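Local coordinates for PDZ domain protein (Parabacteroides distasonis, PDB 4L8N) that is of unknown function but carries PDZ domains, which commonly bind peptides, together with a DUF4136 domain, and probably binds metal ions, at the interface of chains A and B. Sequence-based numbering; all coordinates share one arbitrary frame. Chains: chain A/B, PDZ domain protein.

Both contacts lie in one two-fold interface between copies of the same protein, and the centres of their C-alpha atoms are about 31 Å apart. In contact 1 the hairpin of strands 211-217 and 222-226 from chain A meets helix 274-285 of chain B. In contact 2 the stretch just after strand 222-226, now from chain B, pairs with the end of strand 258-268 of chain A. By the symmetry each contact has a twin, so each copy reaches into its partner with the same hairpin region. Such a reciprocal exchange would suit a dimer, although the structure alone does not show one in solution.

Contact 1: the interface of chains A and B. Residues chain A 216-217, 219, 226; chain B 272, 279-280.
A strand hairpin of chain A rests here against helix 274-285 of chain B, and the helix residue B:Val280 lies at the middle of the contact. Its two methyl groups face mainly different neighbours. CG1 of B:Val280, anti to the backbone N (chi1 176°), meets the ring tip of A:Phe226, 3.8 Å from CZ, the two side chains reaching toward each other. CG2 of B:Val280, also near that ring tip, turns mainly to A:Asn217, where it lies 3.7 Å from the amide nitrogen ND2; these side chains cross at about a right angle, and the contact is van der Waals only. A branched valine probably suits this place, its fork reaching both neighbours while its shortness lets the helix lie close to the hairpin.

A:Phe226 is also met at its rim. The phenol oxygen OH of B:Tyr272 comes in the plane of the ring, 3.5 Å from CE2 of A:Phe226, so the tyrosine hydroxyl faces aromatic C-H groups rather than the pi face. The long tyrosine carries this oxygen from the loop before the helix.

Polar linkage between the chains goes through water. Water 1 lies 2.7 Å from the backbone O of A:Tyr216 and 2.7 Å from the backbone O of B:Val280, and would thus join two carbonyls that could not bond to each other directly. Within chain A, ND2 of A:Asn217 makes a weak hydrogen bond to the hydroxyl OG of A:Ser219 (2.9 Å, 127° at the hydrogen), which may help orient the amide beside the valine.

In the fold, A:Tyr216 and A:Asn217 end strand 211-217, A:Ser219 lies in the turn, and A:Phe226 closes the returning strand 222-226.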
loop_
_atom_site.group_PDB
_atom_site.type_symbol
_atom_site.label_atom_id
_atom_site.label_comp_id
_atom_site.label_asym_id
_atom_site.label_seq_id
_atom_site.Cartn_x
_atom_site.Cartn_y
_atom_site.Cartn_z
ATOM N N TYR A 216 -13.347 -12.989 -7.025
ATOM C CA TYR A 216 -14.693 -13.423 -7.315
ATOM C C TYR A 216 -15.428 -12.305 -8.064
ATOM O O TYR A 216 -15.347 -11.129 -7.698
ATOM C CB TYR A 216 -15.421 -13.847 -6.047
ATOM C CG TYR A 216 -16.731 -14.534 -6.343
ATOM C CD1 TYR A 216 -16.767 -15.866 -6.714
ATOM C CD2 TYR A 216 -17.942 -13.853 -6.231
ATOM C CE1 TYR A 216 -17.972 -16.508 -6.986
ATOM C CE2 TYR A 216 -19.153 -14.479 -6.525
ATOM C CZ TYR A 216 -19.165 -15.814 -6.878
ATOM O OH TYR A 216 -20.355 -16.471 -7.103
ATOM N N ASN A 217 -16.116 -12.685 -9.131
ATOM C CA ASN A 217 -16.835 -11.750 -9.969
ATOM C C ASN A 217 -18.337 -12.040 -9.827
ATOM O O ASN A 217 -18.836 -13.016 -10.408
ATOM C CB ASN A 217 -16.327 -11.887 -11.422
ATOM C CG ASN A 217 -16.935 -10.959 -12.444
ATOM O OD1 ASN A 217 -16.655 -11.080 -13.634
ATOM N ND2 ASN A 217 -17.780 -10.022 -12.034
ATOM N N SER A 219 -20.922 -10.468 -10.997
ATOM C CA SER A 219 -21.577 -10.291 -12.311
ATOM C C SER A 219 -21.666 -11.593 -13.073
ATOM O O SER A 219 -22.617 -11.779 -13.829
ATOM C CB SER A 219 -20.843 -9.268 -13.184
ATOM O OG SER A 219 -20.061 -8.321 -12.474
ATOM N N PHE A 226 -7.355 -12.436 -13.076
ATOM C CA PHE A 226 -7.326 -11.010 -13.357
ATOM C C PHE A 226 -5.913 -10.623 -13.725
ATOM O O PHE A 226 -4.977 -11.207 -13.170
ATOM C CB PHE A 226 -7.878 -10.179 -12.168
ATOM C CG PHE A 226 -9.393 -10.169 -12.127
ATOM C CD1 PHE A 226 -10.096 -11.194 -11.504
ATOM C CD2 PHE A 226 -10.116 -9.160 -12.753
ATOM C CE1 PHE A 226 -11.490 -11.208 -11.507
ATOM C CE2 PHE A 226 -11.515 -9.180 -12.759
ATOM C CZ PHE A 226 -12.189 -10.208 -12.145
ATOM N N TYR B 272 -6.452 -1.807 -18.687
ATOM C CA TYR B 272 -7.689 -2.257 -18.051
ATOM C C TYR B 272 -8.712 -1.113 -17.875
ATOM O O TYR B 272 -8.339 0.036 -17.605
ATOM C CB TYR B 272 -7.366 -2.899 -16.710
ATOM C CG TYR B 272 -8.433 -3.853 -16.245
ATOM C CD1 TYR B 272 -8.447 -5.176 -16.674
ATOM C CD2 TYR B 272 -9.447 -3.431 -15.390
ATOM C CE1 TYR B 272 -9.447 -6.054 -16.273
ATOM C CE2 TYR B 272 -10.458 -4.298 -14.989
ATOM C CZ TYR B 272 -10.452 -5.611 -15.433
ATOM O OH TYR B 272 -11.441 -6.477 -15.046
ATOM N N ARG B 279 -17.312 -2.498 -11.409
ATOM C CA ARG B 279 -18.350 -3.532 -11.436
ATOM C C ARG B 279 -17.981 -4.743 -10.580
ATOM O O ARG B 279 -18.839 -5.237 -9.853
ATOM C CB ARG B 279 -18.634 -4.005 -12.876
ATOM C CG ARG B 279 -19.469 -3.048 -13.684
ATOM C CD ARG B 279 -20.088 -3.755 -14.866
ATOM N NE ARG B 279 -20.645 -2.804 -15.836
ATOM C CZ ARG B 279 -21.873 -2.295 -15.774
ATOM N NH1 ARG B 279 -22.694 -2.636 -14.782
ATOM N NH2 ARG B 279 -22.290 -1.444 -16.701
ATOM N N VAL B 280 -16.708 -5.201 -10.654
ATOM C CA VAL B 280 -16.204 -6.365 -9.921
ATOM C C VAL B 280 -15.939 -6.033 -8.448
ATOM O O VAL B 280 -16.363 -6.782 -7.578
ATOM C CB VAL B 280 -14.930 -6.955 -10.606
ATOM C CG1 VAL B 280 -14.313 -8.107 -9.815
ATOM C CG2 VAL B 280 -15.229 -7.405 -12.025
HETATM O O HOH W 1 -17.395 -9.317 -7.806
#

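Contact 2: the interface of chains A and B. Residues chain A 237-238, 266-269; chain B 227-229.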
loop_
_atom_site.group_PDB
_atom_site.type_symbol
_atom_site.label_atom_id
_atom_site.label_comp_id
_atom_site.label_asym_id
_atom_site.label_seq_id
_atom_site.Cartn_x
_atom_site.Cartn_y
_atom_site.Cartn_z
ATOM N N GLU A 237 7.079 -12.809 3.548
ATOM C CA GLU A 237 8.498 -12.671 3.913
ATOM C C GLU A 237 8.713 -11.845 5.207
ATOM O O GLU A 237 9.760 -11.988 5.854
ATOM C CB GLU A 237 9.296 -12.022 2.759
ATOM C CG GLU A 237 9.187 -12.737 1.418
ATOM C CD GLU A 237 9.799 -14.125 1.353
ATOM O OE1 GLU A 237 11.011 -14.261 1.637
ATOM O OE2 GLU A 237 9.067 -15.078 0.999
ATOM N N ALA A 238 7.728 -10.986 5.570
ATOM C CA ALA A 238 7.776 -10.110 6.743
ATOM C C ALA A 238 7.249 -10.790 8.013
ATOM O O ALA A 238 6.107 -11.237 8.030
ATOM C CB ALA A 238 6.973 -8.847 6.474
ATOM N N GLU A 266 5.224 -0.263 6.852
ATOM C CA GLU A 266 6.521 -0.905 6.687
ATOM C C GLU A 266 6.472 -2.426 6.908
ATOM O O GLU A 266 5.863 -2.882 7.875
ATOM C CB GLU A 266 7.486 -0.249 7.695
ATOM C CG GLU A 266 8.894 -0.066 7.185
ATOM C CD GLU A 266 9.077 0.962 6.091
ATOM O OE1 GLU A 266 8.990 2.172 6.397
ATOM O OE2 GLU A 266 9.382 0.557 4.944
ATOM N N LEU A 267 7.095 -3.204 5.997
ATOM C CA LEU A 267 7.192 -4.680 6.130
ATOM C C LEU A 267 8.533 -5.014 6.776
ATOM O O LEU A 267 9.592 -4.792 6.176
ATOM C CB LEU A 267 7.021 -5.432 4.794
ATOM C CG LEU A 267 5.641 -5.420 4.136
ATOM C CD1 LEU A 267 5.627 -6.342 2.939
ATOM C CD2 LEU A 267 4.555 -5.853 5.090
ATOM N N LEU A 268 8.482 -5.510 8.012
ATOM C CA LEU A 268 9.678 -5.741 8.803
ATOM C C LEU A 268 10.169 -7.176 8.908
ATOM O O LEU A 268 9.396 -8.133 9.046
ATOM C CB LEU A 268 9.467 -5.194 10.206
ATOM C CG LEU A 268 10.016 -3.802 10.408
ATOM C CD1 LEU A 268 9.121 -2.755 9.792
ATOM C CD2 LEU A 268 10.139 -3.509 11.840
ATOM N N GLU A 269 11.512 -7.268 8.916
ATOM C CA GLU A 269 12.344 -8.469 9.049
ATOM C C GLU A 269 12.576 -8.774 10.533
ATOM O O GLU A 269 12.482 -9.939 10.925
ATOM C CB GLU A 269 13.697 -8.301 8.312
ATOM C CG GLU A 269 13.591 -7.784 6.884
ATOM C CD GLU A 269 14.904 -7.743 6.128
ATOM O OE1 GLU A 269 15.645 -6.742 6.261
ATOM O OE2 GLU A 269 15.190 -8.715 5.392
ATOM N N PRO B 227 16.172 -2.288 8.605
ATOM C CA PRO B 227 15.701 -3.685 8.502
ATOM C C PRO B 227 14.293 -3.807 7.893
ATOM O O PRO B 227 13.466 -4.595 8.375
ATOM C CB PRO B 227 15.743 -4.155 9.959
ATOM C CG PRO B 227 15.447 -2.932 10.744
ATOM C CD PRO B 227 16.119 -1.807 10.004
ATOM N N PHE B 228 14.017 -3.056 6.819
ATOM C CA PHE B 228 12.687 -3.077 6.201
ATOM C C PHE B 228 12.749 -3.769 4.855
ATOM O O PHE B 228 13.796 -3.782 4.225
ATOM C CB PHE B 228 12.122 -1.638 6.057
ATOM C CG PHE B 228 12.307 -0.680 7.222
ATOM C CD1 PHE B 228 12.222 -1.125 8.539
ATOM C CD2 PHE B 228 12.453 0.685 7.002
ATOM C CE1 PHE B 228 12.384 -0.239 9.615
ATOM C CE2 PHE B 228 12.579 1.581 8.082
ATOM C CZ PHE B 228 12.547 1.110 9.379
ATOM N N LEU B 229 11.641 -4.342 4.406
ATOM C CA LEU B 229 11.637 -5.029 3.122
ATOM C C LEU B 229 11.479 -4.031 1.978
ATOM O O LEU B 229 10.476 -3.306 1.920
ATOM C CB LEU B 229 10.519 -6.095 3.068
ATOM C CG LEU B 229 10.719 -7.390 3.866
ATOM C CD1 LEU B 229 9.455 -8.225 3.840
ATOM C CD2 LEU B 229 11.814 -8.234 3.268
HETATM O O HOH W 2 8.488 -1.795 3.954
#
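Across the chains, B:Leu229 and A:Leu267 are joined by the main hydrogen bond of a short antiparallel pairing, in which A:Leu268 and B:Phe228 form the bridge. The amide N of B:Leu229 gives its hydrogen to O of A:Leu267 at 2.7 Å. Further along, N of A:Glu269 makes a weaker bond to O of B:Pro227 at 3.4 Å; proline, lacking an amide hydrogen, still offers its carbonyl.

The tight part is mostly side-chain packing, apolar at B:Leu229 and carried by a glutamate chain at B:Phe228. B:Leu229 brings its methyl CD1 to 3.7 Å from CB of A:Ala238, with CB of A:Leu267 also beside it. A residue as small as alanine probably lets the leucine tip come this close. B:Phe228 lies under the bent chain of A:Glu266, whose turn at chi2 (69°) places CG over one ring face, 3.7 Å from the ring centroid and offset toward the rim. The carboxylate continues over the ring, the two planes only 16° apart. Alongside, CD1 of A:Leu268 reaches 3.7 Å from CD1 of the B:Phe228 ring, its side chain pointing the same way as the phenylalanine. An alanine in place of B:Phe228 would probably open a gap beside A:Leu268 and leave the A:Glu266 chain without its flat support and freer to shift.

The looser, watery side is more polar. Water 2 lies 2.7 Å from the carboxylate oxygen OE2 of A:Glu266, and also meets N of A:Leu267 and, more distantly, O of B:Leu229. A glutamate suits this boundary, since its methylenes pack on the ring while its acid group meets water. The extended chain of A:Glu269 passes close to the carbonyl of B:Pro227, with CG 3.5 Å from O, but meets methyl CD2 of B:Leu229 less closely.

In the fold, strand 258-268 of chain A ends here, receiving the segment of chain B that leads into strand 229-230.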